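Local coordinates for putative pilus assembly-related protein (Burkholderia pseudomallei, PDB 4DAD), which is probably a pilus assembly-related protein, represented here by its CheY-like receiver domain, the full-length chain probably also binding and hydrolysing ATP, at residues 86-89 with 90-94. Sequence-based numbering, arbitrary orientation.
Sequences IEKL and SRLHP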
ATOM      1  N   ILE A  86      -7.941  10.067  -3.215  1.00 49.02           N
ATOM      2  CA  ILE A  86      -7.012   9.321  -2.346  1.00 45.46           C
ATOM      3  C   ILE A  86      -5.859   8.804  -3.205  1.00 50.87           C
ATOM      4  O   ILE A  86      -4.708   8.819  -2.741  1.00 48.84           O
ATOM      5  CB  ILE A  86      -7.731   8.183  -1.581  1.00 47.42           C
ATOM      6  CG1 ILE A  86      -8.746   8.768  -0.566  1.00 46.60           C
ATOM      7  CG2 ILE A  86      -6.729   7.253  -0.887  1.00 44.57           C
ATOM      8  CD1 ILE A  86      -9.892   7.849  -0.150  1.00 45.24           C
ATOM      9  N   GLU A  87      -6.165   8.352  -4.463  1.00 51.46           N
ATOM     10  CA  GLU A  87      -5.156   7.888  -5.426  0.50 51.94           C
ATOM     11  C   GLU A  87      -4.207   9.052  -5.729  1.00 55.86           C
ATOM     12  O   GLU A  87      -3.000   8.890  -5.640  1.00 55.09           O
ATOM     13  CB  GLU A  87      -5.831   7.365  -6.712  0.50 56.12           C
ATOM     14  CG  GLU A  87      -5.360   6.004  -7.208  0.50 65.63           C
ATOM     15  CD  GLU A  87      -6.279   5.290  -8.193  0.50 79.81           C
ATOM     16  OE1 GLU A  87      -7.519   5.465  -8.103  0.50 65.02           O
ATOM     17  OE2 GLU A  87      -5.755   4.513  -9.027  0.50 64.79           O
ATOM     18  N   LYS A  88      -4.771  10.242  -6.040  1.00 53.91           N
ATOM     19  CA  LYS A  88      -3.988  11.447  -6.348  1.00 54.58           C
ATOM     20  C   LYS A  88      -3.157  11.819  -5.133  1.00 59.05           C
ATOM     21  O   LYS A  88      -1.975  12.163  -5.263  1.00 59.20           O
ATOM     22  CB  LYS A  88      -4.897  12.613  -6.793  1.00 57.06           C
ATOM     23  CG  LYS A  88      -4.124  13.865  -7.240  1.00 69.45           C
ATOM     24  CD  LYS A  88      -5.029  14.927  -7.885  1.00 74.59           C
ATOM     25  CE  LYS A  88      -4.272  16.175  -8.299  1.00 78.45           C
ATOM     26  NZ  LYS A  88      -5.134  17.143  -9.041  1.00 77.82           N
ATOM     27  N   LEU A  89      -3.780  11.695  -3.944  1.00 55.06           N
ATOM     28  CA  LEU A  89      -3.175  12.009  -2.661  1.00 53.21           C
ATOM     29  C   LEU A  89      -1.960  11.108  -2.366  1.00 56.34           C
ATOM     30  O   LEU A  89      -0.903  11.656  -2.068  1.00 57.42           O
ATOM     31  CB  LEU A  89      -4.221  11.913  -1.544  1.00 52.05           C
ATOM     32  CG  LEU A  89      -4.155  12.990  -0.496  1.00 55.24           C
ATOM     33  CD1 LEU A  89      -5.482  13.111   0.214  1.00 55.08           C
ATOM     34  CD2 LEU A  89      -3.076  12.687   0.494  1.00 57.28           C
ATOM     35  N   SER A  90      -2.084   9.761  -2.466  1.00 51.16           N
ATOM     36  CA  SER A  90      -0.944   8.868  -2.208  1.00 50.68           C
ATOM     37  C   SER A  90       0.097   8.949  -3.314  1.00 55.49           C
ATOM     38  O   SER A  90       1.272   8.733  -3.037  1.00 56.40           O
ATOM     39  CB  SER A  90      -1.377   7.420  -1.972  1.00 55.10           C
ATOM     40  OG  SER A  90      -2.499   7.040  -2.746  1.00 65.67           O
ATOM     41  N   ARG A  91      -0.313   9.278  -4.546  1.00 53.66           N
ATOM     42  CA  ARG A  91       0.596   9.427  -5.683  0.50 55.19           C
ATOM     43  C   ARG A  91       1.528  10.623  -5.462  1.00 59.16           C
ATOM     44  O   ARG A  91       2.732  10.484  -5.626  1.00 61.41           O
ATOM     45  CB  ARG A  91      -0.208   9.574  -6.987  0.50 57.59           C
ATOM     46  CG  ARG A  91       0.578   9.936  -8.247  0.50 72.63           C
ATOM     47  CD  ARG A  91      -0.139   9.540  -9.542  0.50 87.87           C
ATOM     48  NE  ARG A  91      -1.534   9.995  -9.632  0.50 95.83           N
ATOM     49  CZ  ARG A  91      -2.596   9.216  -9.435  0.50108.46           C
ATOM     50  NH1 ARG A  91      -2.439   7.938  -9.111  0.50 94.86           N
ATOM     51  NH2 ARG A  91      -3.820   9.715  -9.540  0.50 94.74           N
ATOM     52  N   LEU A  92       0.981  11.788  -5.084  1.00 53.64           N
ATOM     53  CA  LEU A  92       1.813  12.973  -4.905  1.00 53.83           C
ATOM     54  C   LEU A  92       2.489  13.022  -3.554  1.00 57.36           C
ATOM     55  O   LEU A  92       3.395  13.836  -3.375  1.00 58.68           O
ATOM     56  CB  LEU A  92       1.010  14.257  -5.136  1.00 55.44           C
ATOM     57  CG  LEU A  92       0.197  14.348  -6.447  1.00 62.52           C
ATOM     58  CD1 LEU A  92      -0.487  15.685  -6.560  1.00 64.85           C
ATOM     59  CD2 LEU A  92       1.041  14.062  -7.675  1.00 62.95           C
ATOM     60  N   HIS A  93       2.073  12.163  -2.605  1.00 52.80           N
ATOM     61  CA  HIS A  93       2.641  12.097  -1.255  1.00 51.00           C
ATOM     62  C   HIS A  93       3.042  10.653  -0.930  1.00 54.59           C
ATOM     63  O   HIS A  93       2.344   9.977  -0.182  1.00 54.14           O
ATOM     64  CB  HIS A  93       1.654  12.669  -0.224  1.00 50.78           C
ATOM     65  CG  HIS A  93       1.480  14.141  -0.370  1.00 55.22           C
ATOM     66  ND1 HIS A  93       0.614  14.676  -1.319  1.00 58.41           N
ATOM     67  CD2 HIS A  93       2.132  15.149   0.250  1.00 56.87           C
ATOM     68  CE1 HIS A  93       0.749  15.988  -1.227  1.00 58.73           C
ATOM     69  NE2 HIS A  93       1.641  16.322  -0.288  1.00 58.41           N
ATOM     70  N   PRO A  94       4.158  10.146  -1.500  1.00 53.04           N
ATOM     71  CA  PRO A  94       4.542   8.753  -1.239  1.00 52.41           C
ATOM     72  C   PRO A  94       4.965   8.492   0.219  1.00 55.11           C
ATOM     73  O   PRO A  94       4.806   7.372   0.708  1.00 52.30           O
ATOM     74  CB  PRO A  94       5.697   8.522  -2.218  1.00 55.51           C
ATOM     75  CG  PRO A  94       5.603   9.646  -3.224  1.00 61.29           C
ATOM     76  CD  PRO A  94       5.094  10.786  -2.454  1.00 56.58           C
TER
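With chi1 at 35°, Ser90 swings its hydroxyl back along the helix, and OG donates to Ile86 O at 2.8 Å. Ile86 O also accepts Ser90 N (2.8 Å) from the opposite face of its plane, so two bonds grip one carbonyl; serine suits the place because its short arm can reach the preceding turn. In one modelled conformer, Arg91 sends CG anti to its own nitrogen (chi1 172°) and bends at chi3, its long flexible chain folding the guanidinium back over Glu87 O. Glu87 OE2 lies 4.8 Å from Arg91 NH1, no salt bridge, and with both side chains modelled twice any attraction is doubtful. Lys88 runs extended, its CG 4.1 Å from Leu92 CD1: lysine's methylenes pack while its charged end reaches outward. At the helix end, histidine offers polar atoms on two edges: His93 NE2 bonds to Thr62 O, His93 N weakly to Leu89 O (3.1 Å), and ND1 could add a weak, long bond to Leu89 O only if it too is protonated. Glu87 packs on Arg137 and Arg91 on Ala140 of the second subunit. Within the receiver fold's beta-alpha-beta unit, apolar Ile86 and Leu89 turn helix 80-92 onto strand 70-74 and helix 55-58.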